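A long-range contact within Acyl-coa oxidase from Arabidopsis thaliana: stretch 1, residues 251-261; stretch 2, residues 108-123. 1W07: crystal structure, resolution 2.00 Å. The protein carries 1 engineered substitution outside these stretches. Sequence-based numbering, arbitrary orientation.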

# COMPACT_ATOMS: atom_id res chain seq x y z
N ARG B 251 8.63 45.54 -6.39
CA ARG B 251 8.34 45.10 -7.74
C ARG B 251 9.46 44.23 -8.30
O ARG B 251 9.22 43.31 -9.09
CB ARG B 251 8.13 46.32 -8.65
CG ARG B 251 7.83 45.99 -10.11
CD ARG B 251 7.64 47.27 -10.94
NE ARG B 251 8.87 48.06 -11.00
CZ ARG B 251 9.93 47.76 -11.74
NH1 ARG B 251 9.92 46.67 -12.50
NH2 ARG B 251 11.02 48.51 -11.69
N ASP B 252 10.69 44.51 -7.89
CA ASP B 252 11.83 43.76 -8.39
C ASP B 252 11.96 42.37 -7.77
O ASP B 252 12.88 41.63 -8.11
CB ASP B 252 13.12 44.57 -8.16
CG ASP B 252 13.54 44.58 -6.71
OD1 ASP B 252 12.67 44.73 -5.83
OD2 ASP B 252 14.76 44.46 -6.46
N GLN B 253 11.05 42.02 -6.86
CA GLN B 253 11.10 40.70 -6.24
C GLN B 253 10.30 39.68 -7.06
O GLN B 253 10.13 38.52 -6.67
CB GLN B 253 10.62 40.76 -4.79
CG GLN B 253 11.78 40.81 -3.79
CD GLN B 253 11.33 40.94 -2.34
OE1 GLN B 253 10.49 40.18 -1.87
NE2 GLN B 253 11.90 41.90 -1.63
N MET B 254 9.82 40.13 -8.21
CA MET B 254 9.09 39.27 -9.12
C MET B 254 10.12 38.66 -10.05
O MET B 254 10.87 39.39 -10.70
CB MET B 254 8.09 40.07 -9.96
CG MET B 254 7.40 39.23 -11.04
SD MET B 254 6.59 40.21 -12.35
CE MET B 254 6.86 39.19 -13.75
N LEU B 255 10.18 37.33 -10.12
CA LEU B 255 11.13 36.67 -11.01
C LEU B 255 10.82 37.15 -12.42
O LEU B 255 9.77 36.83 -12.97
CB LEU B 255 10.99 35.15 -10.90
CG LEU B 255 11.25 34.56 -9.50
CD1 LEU B 255 11.02 33.06 -9.50
CD2 LEU B 255 12.68 34.88 -9.08
N MET B 256 11.74 37.92 -13.00
CA MET B 256 11.51 38.46 -14.33
C MET B 256 12.53 38.06 -15.40
O MET B 256 13.17 38.92 -16.00
CB MET B 256 11.42 39.99 -14.26
CG MET B 256 10.28 40.51 -13.37
SD MET B 256 9.86 42.25 -13.62
CE MET B 256 9.87 42.88 -11.97
N ARG B 257 12.69 36.76 -15.62
CA ARG B 257 13.61 36.29 -16.64
C ARG B 257 12.89 36.16 -17.97
O ARG B 257 13.45 36.45 -19.03
CB ARG B 257 14.19 34.93 -16.28
CG ARG B 257 15.14 34.40 -17.35
CD ARG B 257 15.42 32.91 -17.17
NE ARG B 257 16.26 32.39 -18.24
CZ ARG B 257 16.51 31.09 -18.44
NH1 ARG B 257 16.00 30.17 -17.64
NH2 ARG B 257 17.28 30.72 -19.46
N LEU B 258 11.63 35.72 -17.91
CA LEU B 258 10.83 35.54 -19.11
C LEU B 258 9.68 36.52 -19.20
O LEU B 258 9.02 36.62 -20.23
CB LEU B 258 10.26 34.12 -19.16
CG LEU B 258 11.21 32.97 -18.84
CD1 LEU B 258 10.58 31.67 -19.30
CD2 LEU B 258 12.56 33.19 -19.52
N SER B 259 9.42 37.24 -18.12
CA SER B 259 8.33 38.21 -18.08
C SER B 259 8.70 39.39 -17.19
O SER B 259 9.09 39.21 -16.04
CB SER B 259 7.06 37.56 -17.53
OG SER B 259 6.68 36.41 -18.27
N LYS B 260 8.57 40.60 -17.73
CA LYS B 260 8.89 41.80 -16.98
C LYS B 260 7.64 42.64 -16.71
O LYS B 260 6.62 42.48 -17.37
CB LYS B 260 9.90 42.67 -17.74
CG LYS B 260 11.35 42.16 -17.74
CD LYS B 260 11.56 41.01 -18.70
CE LYS B 260 13.03 40.90 -19.12
NZ LYS B 260 13.97 40.78 -17.97
N VAL B 261 7.76 43.53 -15.73
CA VAL B 261 6.68 44.44 -15.36
C VAL B 261 7.34 45.78 -15.06
O VAL B 261 7.86 45.99 -13.96
CB VAL B 261 5.94 43.96 -14.10
CG1 VAL B 261 4.94 45.02 -13.66
CG2 VAL B 261 5.23 42.64 -14.38
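Stretch 2 108-123: PAIKGQGTEEQQKKWL

Stretch 2 packs as two helical segments joined by a short turn, and the turn lies against the loop in the middle of stretch 1. Residues 108-113 close the first helix. Gly114 leaves helical geometry, and a second helix runs from Glu116 to Leu123 and beyond. The backbones come nearest at the turn, where the CA atoms of Leu255 and Gly114, and those of Arg257 and Thr115, are each 4.6 Å apart. The register rises together there, while the second helix runs back along stretch 1, from Thr115 by Met256 to Trp122 by Gln253.

Pro108 does not reach stretch 1. Ala109 and Ile110 border the Leu255 side chain; Leu255 CD1 is 4.1 Å from Ala109 O, and Leu255 CD2 is 4.4 Å from Ile110 CA. Gly112 offers its carbonyl to the edge of the Arg257 guanidinium, and Arg257 NH1 donates a nearly straight hydrogen bond to Gly112 O at 2.8 Å. Gln113 O lies 3.3 Å from Leu255 CB and accepts a weak hydrogen bond from Arg257 N at 3.1 Å. Gly114 CA sits 3.9 Å from Leu255 CD2. A CB here would clash with Ile110 O within the same stretch.

Thr115 occupies the N-cap position but makes no capping bond with its side chain. Thr115 OG1 is 2.8 Å from Met256 O and 3.0 Å from Gln118 OE1; which of the two receives its proton is open.

The CA-to-CB bond of Gln118 points toward stretch 1, and its amide bonds to the backbone there at both ends. Gln118 OE1 accepts from Met256 N at 3.0 Å, while Gln118 NE2 donates to Met254 O at 2.7 Å and to Asp252 O at 2.9 Å. Gln118 OE1 also accepts from Thr115 N at 2.7 Å, which ties the turn to the helix.

One turn on, Trp122 CZ2 lies 3.7 Å from Gln253 CG. The oxygen of water 1 lies 2.9 Å from Trp122 NE1, whose proton it accepts, and donates to Asp252 O at 3.1 Å. Leu123 is out of reach.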

# COMPACT_ATOMS: atom_id res chain seq x y z
N PRO B 108 16.67 26.17 -7.60
CA PRO B 108 16.43 25.92 -9.02
C PRO B 108 15.41 26.90 -9.62
O PRO B 108 15.50 27.25 -10.80
CB PRO B 108 15.92 24.49 -9.03
CG PRO B 108 16.70 23.86 -7.90
CD PRO B 108 16.62 24.92 -6.82
N ALA B 109 14.45 27.33 -8.81
CA ALA B 109 13.42 28.26 -9.27
C ALA B 109 13.99 29.63 -9.58
O ALA B 109 13.69 30.21 -10.62
CB ALA B 109 12.31 28.38 -8.23
N ILE B 110 14.81 30.14 -8.67
CA ILE B 110 15.43 31.45 -8.84
C ILE B 110 16.42 31.42 -10.02
O ILE B 110 16.54 32.41 -10.73
CB ILE B 110 16.20 31.87 -7.58
CG1 ILE B 110 15.26 31.82 -6.37
CG2 ILE B 110 16.74 33.29 -7.75
CD1 ILE B 110 15.97 32.01 -5.06
N LYS B 111 17.12 30.30 -10.20
CA LYS B 111 18.07 30.15 -11.30
C LYS B 111 17.40 30.14 -12.68
O LYS B 111 17.88 30.77 -13.62
CB LYS B 111 18.87 28.85 -11.17
CG LYS B 111 19.96 28.88 -10.12
CD LYS B 111 20.78 27.59 -10.13
CE LYS B 111 21.86 27.59 -9.06
NZ LYS B 111 22.62 26.31 -9.00
N GLY B 112 16.30 29.41 -12.81
CA GLY B 112 15.63 29.35 -14.09
C GLY B 112 14.61 30.43 -14.39
O GLY B 112 14.27 30.66 -15.54
N GLN B 113 14.13 31.11 -13.35
CA GLN B 113 13.12 32.14 -13.53
C GLN B 113 13.60 33.54 -13.13
O GLN B 113 12.96 34.54 -13.45
CB GLN B 113 11.87 31.77 -12.72
CG GLN B 113 11.09 30.60 -13.30
CD GLN B 113 10.25 29.89 -12.26
OE1 GLN B 113 9.56 30.52 -11.45
NE2 GLN B 113 10.28 28.56 -12.27
N GLY B 114 14.73 33.60 -12.45
CA GLY B 114 15.25 34.89 -12.04
C GLY B 114 16.14 35.53 -13.09
O GLY B 114 16.72 34.85 -13.94
N THR B 115 16.24 36.85 -13.03
CA THR B 115 17.09 37.59 -13.95
C THR B 115 18.54 37.46 -13.49
O THR B 115 18.80 37.09 -12.35
CB THR B 115 16.70 39.07 -13.99
OG1 THR B 115 15.30 39.19 -14.28
CG2 THR B 115 17.48 39.79 -15.07
N GLU B 116 19.48 37.77 -14.39
CA GLU B 116 20.89 37.69 -14.06
C GLU B 116 21.19 38.50 -12.80
O GLU B 116 21.97 38.08 -11.95
CB GLU B 116 21.74 38.20 -15.23
N GLU B 117 20.55 39.66 -12.68
CA GLU B 117 20.75 40.53 -11.52
C GLU B 117 20.05 39.97 -10.29
O GLU B 117 20.50 40.19 -9.16
CB GLU B 117 20.24 41.94 -11.83
N GLN B 118 18.95 39.26 -10.50
CA GLN B 118 18.20 38.66 -9.40
C GLN B 118 18.92 37.43 -8.87
O GLN B 118 18.98 37.20 -7.67
CB GLN B 118 16.79 38.27 -9.87
CG GLN B 118 15.91 39.44 -10.23
CD GLN B 118 14.55 39.01 -10.70
OE1 GLN B 118 14.42 38.20 -11.63
NE2 GLN B 118 13.51 39.54 -10.08
N GLN B 119 19.47 36.63 -9.78
CA GLN B 119 20.18 35.42 -9.40
C GLN B 119 21.41 35.66 -8.53
O GLN B 119 21.58 35.02 -7.49
CB GLN B 119 20.58 34.63 -10.65
CG GLN B 119 19.40 33.99 -11.39
CD GLN B 119 19.81 33.30 -12.69
OE1 GLN B 119 20.71 32.46 -12.70
NE2 GLN B 119 19.16 33.67 -13.79
N LYS B 120 22.27 36.58 -8.93
CA LYS B 120 23.47 36.82 -8.13
C LYS B 120 23.18 37.51 -6.80
O LYS B 120 24.02 37.50 -5.91
CB LYS B 120 24.51 37.61 -8.94
CG LYS B 120 24.12 39.03 -9.30
CD LYS B 120 25.13 39.60 -10.30
CE LYS B 120 24.80 41.03 -10.74
NZ LYS B 120 25.07 42.05 -9.68
N LYS B 121 21.99 38.08 -6.66
CA LYS B 121 21.65 38.73 -5.40
C LYS B 121 21.02 37.73 -4.42
O LYS B 121 21.40 37.65 -3.25
CB LYS B 121 20.69 39.88 -5.63
CG LYS B 121 20.44 40.70 -4.39
CD LYS B 121 19.01 40.64 -3.90
CE LYS B 121 18.88 41.42 -2.60
NZ LYS B 121 17.55 41.32 -1.95
N TRP B 122 20.05 36.95 -4.90
CA TRP B 122 19.38 35.99 -4.05
C TRP B 122 20.10 34.66 -3.88
O TRP B 122 20.13 34.11 -2.78
CB TRP B 122 17.95 35.76 -4.55
CG TRP B 122 17.09 36.97 -4.42
CD1 TRP B 122 16.77 37.85 -5.40
CD2 TRP B 122 16.46 37.44 -3.23
NE1 TRP B 122 15.97 38.85 -4.90
CE2 TRP B 122 15.76 38.62 -3.57
CE3 TRP B 122 16.41 36.99 -1.90
CZ2 TRP B 122 15.02 39.35 -2.63
CZ3 TRP B 122 15.68 37.71 -0.97
CH2 TRP B 122 14.99 38.88 -1.34
N LEU B 123 20.67 34.13 -4.96
CA LEU B 123 21.41 32.87 -4.91
C LEU B 123 22.64 33.02 -4.02
O LEU B 123 23.11 32.04 -3.44
CB LEU B 123 21.83 32.43 -6.32
CG LEU B 123 20.71 32.02 -7.29
CD1 LEU B 123 21.32 31.68 -8.65
CD2 LEU B 123 19.95 30.82 -6.74
O HOH W 1 15.12 41.44 -5.99